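Local coordinates for protein probable fumarate reductase Ifc3 (Shewanella frigidimarina, PDB 1QO8) that reduces fumarate to succinate, essentially in one direction, using one FAD and four covalently attached c-type hemes per subunit, at residues A[415-420]-A[483-488]; A[200-205]-A[507-512]. One frame throughout, in Å; residues are numbered along the deposited sequence.

Interactions 1 and 2 sit on opposite sides of the centre of the chain, their centres 50 Å apart and their nearest atoms about 36 Å apart, so they do not touch. All four segments belong to the flavoprotein part, and 415-420 with 483-488 is nested inside the long chain loop that 200-205 closes with 507-512. At interaction 1 the side chain of Phe416 is about 13 Å from a bound heme. It is also about 11 Å from the side chain of Ser372, a probable succinate-binding residue. At interaction 2 the side chain of Ile507 is about 11 Å from the bound FAD. Each contact involves a helix start capped by an aspartate, Asp417 or Asp200.

Interaction 1 of 2, residues A[415-420]-A[483-488]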
loop_
_atom_site.group_PDB
_atom_site.type_symbol
_atom_site.label_atom_id
_atom_site.label_comp_id
_atom_site.label_asym_id
_atom_site.label_seq_id
_atom_site.Cartn_x
_atom_site.Cartn_y
_atom_site.Cartn_z
ATOM N N ILE A 415 -19.835 25.559 17.598
ATOM C CA ILE A 415 -20.548 26.349 18.642
ATOM C C ILE A 415 -21.389 27.463 18.044
ATOM O O ILE A 415 -20.986 27.834 16.950
ATOM C CB ILE A 415 -19.437 26.873 19.525
ATOM C CG1 ILE A 415 -19.568 25.831 20.637
ATOM C CG2 ILE A 415 -18.949 28.207 20.083
ATOM C CD1 ILE A 415 -18.247 25.185 20.770
ATOM N N PHE A 416 -22.582 27.709 18.591
ATOM C CA PHE A 416 -23.449 28.696 17.950
ATOM C C PHE A 416 -24.524 29.078 18.966
ATOM O O PHE A 416 -24.585 28.412 20.013
ATOM C CB PHE A 416 -24.020 28.330 16.588
ATOM C CG PHE A 416 -24.659 26.958 16.639
ATOM C CD1 PHE A 416 -25.956 26.793 17.112
ATOM C CD2 PHE A 416 -23.876 25.832 16.292
ATOM C CE1 PHE A 416 -26.478 25.478 17.127
ATOM C CE2 PHE A 416 -24.422 24.539 16.303
ATOM C CZ PHE A 416 -25.717 24.365 16.743
ATOM N N ASP A 417 -25.320 30.138 18.676
ATOM C CA ASP A 417 -26.315 30.480 19.734
ATOM C C ASP A 417 -27.660 30.273 19.107
ATOM O O ASP A 417 -27.699 29.754 17.966
ATOM C CB ASP A 417 -26.037 31.930 20.184
ATOM C CG ASP A 417 -26.493 32.971 19.171
ATOM O OD1 ASP A 417 -26.747 32.719 17.956
ATOM O OD2 ASP A 417 -26.608 34.160 19.607
ATOM N N ASN A 418 -28.793 30.672 19.656
ATOM C CA ASN A 418 -30.166 30.538 19.160
ATOM C C ASN A 418 -30.437 31.206 17.876
ATOM O O ASN A 418 -31.389 30.832 17.174
ATOM C CB ASN A 418 -31.202 31.044 20.205
ATOM C CG ASN A 418 -32.690 31.035 19.950
ATOM O OD1 ASN A 418 -33.672 30.970 20.697
ATOM N ND2 ASN A 418 -33.260 31.057 18.732
ATOM N N GLN A 419 -29.612 32.213 17.421
ATOM C CA GLN A 419 -29.884 32.786 16.104
ATOM C C GLN A 419 -29.606 31.767 15.033
ATOM O O GLN A 419 -30.230 31.580 13.972
ATOM C CB GLN A 419 -29.086 34.124 15.826
ATOM C CG GLN A 419 -28.935 35.028 17.044
ATOM C CD GLN A 419 -27.907 36.148 16.823
ATOM O OE1 GLN A 419 -27.999 36.997 15.925
ATOM N NE2 GLN A 419 -26.792 36.120 17.519
ATOM N N LEU A 420 -28.407 31.087 15.172
ATOM C CA LEU A 420 -28.111 30.081 14.161
ATOM C C LEU A 420 -29.165 28.965 14.311
ATOM O O LEU A 420 -29.628 28.498 13.315
ATOM C CB LEU A 420 -26.701 29.424 14.327
ATOM C CG LEU A 420 -26.206 28.695 13.084
ATOM C CD1 LEU A 420 -24.657 28.846 12.989
ATOM C CD2 LEU A 420 -26.485 27.174 13.124
ATOM N N ASN A 483 -23.086 36.563 15.871
ATOM C CA ASN A 483 -22.369 36.521 17.102
ATOM C C ASN A 483 -23.077 35.498 17.993
ATOM O O ASN A 483 -24.049 34.884 17.556
ATOM C CB ASN A 483 -22.700 37.917 17.712
ATOM C CG ASN A 483 -24.234 37.836 17.865
ATOM O OD1 ASN A 483 -24.956 37.571 16.885
ATOM N ND2 ASN A 483 -24.947 37.999 18.910
ATOM N N MET A 484 -22.702 35.436 19.230
ATOM C CA MET A 484 -23.196 34.504 20.220
ATOM C C MET A 484 -23.624 35.377 21.407
ATOM O O MET A 484 -22.825 35.673 22.304
ATOM C CB MET A 484 -22.081 33.496 20.561
ATOM C CG MET A 484 -21.873 32.503 19.399
ATOM S SD MET A 484 -20.616 31.233 19.755
ATOM C CE MET A 484 -21.430 30.417 21.090
ATOM N N THR A 485 -24.872 35.799 21.376
ATOM C CA THR A 485 -25.472 36.632 22.410
ATOM C C THR A 485 -26.872 36.160 22.720
ATOM O O THR A 485 -27.392 36.656 23.734
ATOM C CB THR A 485 -25.673 38.086 21.860
ATOM O OG1 THR A 485 -26.332 37.948 20.597
ATOM C CG2 THR A 485 -24.371 38.812 21.625
ATOM N N GLN A 486 -27.487 35.244 21.934
ATOM C CA GLN A 486 -28.875 34.887 22.282
ATOM C C GLN A 486 -29.020 33.428 22.703
ATOM O O GLN A 486 -28.608 32.426 22.058
ATOM C CB GLN A 486 -29.723 35.159 21.054
ATOM C CG GLN A 486 -29.764 36.650 20.641
ATOM C CD GLN A 486 -30.787 36.808 19.531
ATOM O OE1 GLN A 486 -31.671 35.947 19.450
ATOM N NE2 GLN A 486 -30.686 37.821 18.687
ATOM N N SER A 487 -29.514 33.256 23.904
ATOM C CA SER A 487 -29.584 31.968 24.569
ATOM C C SER A 487 -30.669 31.013 24.266
ATOM O O SER A 487 -31.448 31.706 23.615
ATOM C CB SER A 487 -29.442 32.289 26.057
ATOM O OG SER A 487 -30.384 31.682 26.872
ATOM N N PRO A 488 -30.425 29.764 23.856
ATOM C CA PRO A 488 -29.532 28.876 24.546
ATOM C C PRO A 488 -28.242 28.916 23.686
ATOM O O PRO A 488 -28.312 29.297 22.518
ATOM C CB PRO A 488 -30.058 27.471 24.656
ATOM C CG PRO A 488 -31.441 27.509 24.133
ATOM C CD PRO A 488 -31.597 28.895 23.604
HETATM O O HOH W 1 -24.477 31.736 16.532
#
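The loop 483-488 runs past the point where strand 412-417 gives way to helix 418-423, with the CA atoms of Asp417 and Met484 5.1 Å apart and a straight hydrogen bond from Asn418 N to Gln486 O (3.0 Å). Asp417 does most of the work. Its CG sits in the crowded position between backbone N and carbonyl carbon (chi1 74°), which swings the carboxylate onto the loop. There Asp417 OD2 takes three hydrogen bonds: Gln486 N at 2.7 Å and Thr485 N at 3.0 Å, out of the carboxylate plane on opposite faces, and Gln419 NE2 at 2.9 Å on the syn lone pair, nearly linear. Asp417 OD1 accepts from Gln419 N (3.0 Å), capping the helix. An alanine here removes the acceptor of both loop amides, of Gln419 NE2 and of the helix cap, and would probably loosen the loop against the helix start. Gln419 also stacks its amide on that of Gln486, the planes 9° apart, with Gln419 CG 3.6 Å from Gln486 CD. In Met484, CG beside the backbone N (chi1 -73°) and an extended chi2 bring SD to 3.5 Å from Ile415 CG2, and the bend at chi3 lays CE against the same methyl; Val460 of helix 453-469 also touches Met484. This is a helix N-cap whose aspartate doubles as the acceptor for a neighbouring loop, tying the lead-in to strand 489-505 to the strand-helix junction.

Interaction 2 of 2, residues A[200-205]-A[507-512]; sequences DIKLVT and INTTAS
Leu203 reaches the 507-512 turn through a chi1 of -62°, CG beside its backbone N, and an extended chi2 (-177°) that sends its two methyls forward as a fork. Leu203 CD1 meets Ile507 CG2 at 4.1 Å, the two side chains crossing at about a right angle, while Leu203 CD2 lies 3.8 Å from Asn508 O and also touches CA and CG2 of Thr509. One helix position earlier, Lys202 adds its CB, 3.9 Å from Thr509 CG2; beyond that its chain bends at chi3 and chi4 and carries NZ back to a salt bridge with Asp200 OD1. The same Asp200 OD1 caps the helix, accepting from Lys202 N at 3.1 Å on its anti lone pair. In the other segment, Asn508 to Ala511 form a type I beta turn, braced by Ser512 N donating to Asn508 OD1 (2.6 Å), nearly along the C=O axis. Helix 543-563 touches both segments in the FAD-binding domain, Phe551 against Leu203 and Ala555 against Ala511. The hydrogen bonds and the salt bridge described lie within each segment, so what holds the two together directly is van der Waals contact between methyls, methylenes and the turn backbone.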
loop_
_atom_site.group_PDB
_atom_site.type_symbol
_atom_site.label_atom_id
_atom_site.label_comp_id
_atom_site.label_asym_id
_atom_site.label_seq_id
_atom_site.Cartn_x
_atom_site.Cartn_y
_atom_site.Cartn_z
ATOM N N ASP A 200 -8.631 5.280 -13.530
ATOM C CA ASP A 200 -8.683 4.443 -14.714
ATOM C C ASP A 200 -9.799 4.918 -15.654
ATOM O O ASP A 200 -11.012 4.636 -15.522
ATOM C CB ASP A 200 -8.876 3.003 -14.255
ATOM C CG ASP A 200 -8.790 2.021 -15.408
ATOM O OD1 ASP A 200 -9.035 2.330 -16.585
ATOM O OD2 ASP A 200 -8.474 0.843 -15.233
ATOM N N ILE A 201 -9.352 5.608 -16.718
ATOM C CA ILE A 201 -10.220 6.289 -17.667
ATOM C C ILE A 201 -11.195 5.319 -18.295
ATOM O O ILE A 201 -12.297 5.767 -18.616
ATOM C CB ILE A 201 -9.483 7.106 -18.752
ATOM C CG1 ILE A 201 -10.426 7.860 -19.668
ATOM C CG2 ILE A 201 -8.614 6.187 -19.631
ATOM C CD1 ILE A 201 -11.026 9.146 -19.198
ATOM N N LYS A 202 -10.847 4.051 -18.440
ATOM C CA LYS A 202 -11.772 3.082 -18.972
ATOM C C LYS A 202 -12.903 2.762 -17.994
ATOM O O LYS A 202 -14.043 2.525 -18.418
ATOM C CB LYS A 202 -11.037 1.788 -19.373
ATOM C CG LYS A 202 -9.768 2.054 -20.137
ATOM C CD LYS A 202 -8.720 0.966 -20.064
ATOM C CE LYS A 202 -8.545 0.253 -18.733
ATOM N NZ LYS A 202 -7.080 0.061 -18.452
ATOM N N LEU A 203 -12.549 2.753 -16.698
ATOM C CA LEU A 203 -13.624 2.422 -15.731
ATOM C C LEU A 203 -14.565 3.622 -15.667
ATOM O O LEU A 203 -15.791 3.463 -15.655
ATOM C CB LEU A 203 -12.960 2.044 -14.414
ATOM C CG LEU A 203 -12.044 0.830 -14.364
ATOM C CD1 LEU A 203 -11.574 0.627 -12.921
ATOM C CD2 LEU A 203 -12.757 -0.429 -14.874
ATOM N N VAL A 204 -13.994 4.830 -15.707
ATOM C CA VAL A 204 -14.744 6.072 -15.663
ATOM C C VAL A 204 -15.722 6.202 -16.817
ATOM O O VAL A 204 -16.846 6.685 -16.596
ATOM C CB VAL A 204 -13.847 7.322 -15.559
ATOM C CG1 VAL A 204 -14.606 8.621 -15.446
ATOM C CG2 VAL A 204 -13.022 7.141 -14.271
ATOM N N THR A 205 -15.257 5.864 -18.029
ATOM C CA THR A 205 -16.102 5.867 -19.214
ATOM C C THR A 205 -17.301 4.946 -19.117
ATOM O O THR A 205 -18.429 5.358 -19.404
ATOM C CB THR A 205 -15.208 5.510 -20.464
ATOM O OG1 THR A 205 -14.215 6.556 -20.530
ATOM C CG2 THR A 205 -16.003 5.480 -21.746
ATOM N N ILE A 507 -9.094 -4.184 -10.850
ATOM C CA ILE A 507 -10.184 -4.703 -11.701
ATOM C C ILE A 507 -9.974 -4.364 -13.147
ATOM O O ILE A 507 -9.300 -3.343 -13.372
ATOM C CB ILE A 507 -11.439 -4.139 -11.017
ATOM C CG1 ILE A 507 -12.154 -5.390 -10.483
ATOM C CG2 ILE A 507 -12.373 -3.212 -11.738
ATOM C CD1 ILE A 507 -12.489 -5.306 -9.045
ATOM N N ASN A 508 -10.492 -5.190 -14.067
ATOM C CA ASN A 508 -10.619 -4.759 -15.453
ATOM C C ASN A 508 -12.011 -4.208 -15.695
ATOM O O ASN A 508 -12.911 -4.192 -14.855
ATOM C CB ASN A 508 -10.385 -5.962 -16.407
ATOM C CG ASN A 508 -11.659 -6.771 -16.518
ATOM O OD1 ASN A 508 -12.295 -7.406 -15.687
ATOM N ND2 ASN A 508 -12.207 -6.625 -17.765
ATOM N N THR A 509 -12.297 -3.913 -16.959
ATOM C CA THR A 509 -13.594 -3.420 -17.361
ATOM C C THR A 509 -14.676 -4.457 -17.268
ATOM O O THR A 509 -15.812 -3.990 -17.196
ATOM C CB THR A 509 -13.600 -2.786 -18.759
ATOM O OG1 THR A 509 -13.382 -3.789 -19.728
ATOM C CG2 THR A 509 -12.487 -1.752 -18.785
ATOM N N THR A 510 -14.395 -5.753 -17.179
ATOM C CA THR A 510 -15.490 -6.697 -16.975
ATOM C C THR A 510 -15.551 -7.085 -15.514
ATOM O O THR A 510 -16.228 -8.025 -15.124
ATOM C CB THR A 510 -15.325 -7.947 -17.871
ATOM O OG1 THR A 510 -13.992 -8.389 -17.671
ATOM C CG2 THR A 510 -15.598 -7.597 -19.352
ATOM N N ALA A 511 -14.824 -6.380 -14.651
ATOM C CA ALA A 511 -14.866 -6.505 -13.218
ATOM C C ALA A 511 -14.285 -7.828 -12.760
ATOM O O ALA A 511 -14.623 -8.279 -11.648
ATOM C CB ALA A 511 -16.272 -6.365 -12.615
ATOM N N SER A 512 -13.369 -8.401 -13.540
ATOM C CA SER A 512 -12.517 -9.448 -13.004
ATOM C C SER A 512 -11.499 -8.791 -12.055
ATOM O O SER A 512 -10.983 -7.745 -12.491
ATOM C CB SER A 512 -11.662 -10.073 -14.136
ATOM O OG SER A 512 -12.454 -11.047 -14.801
#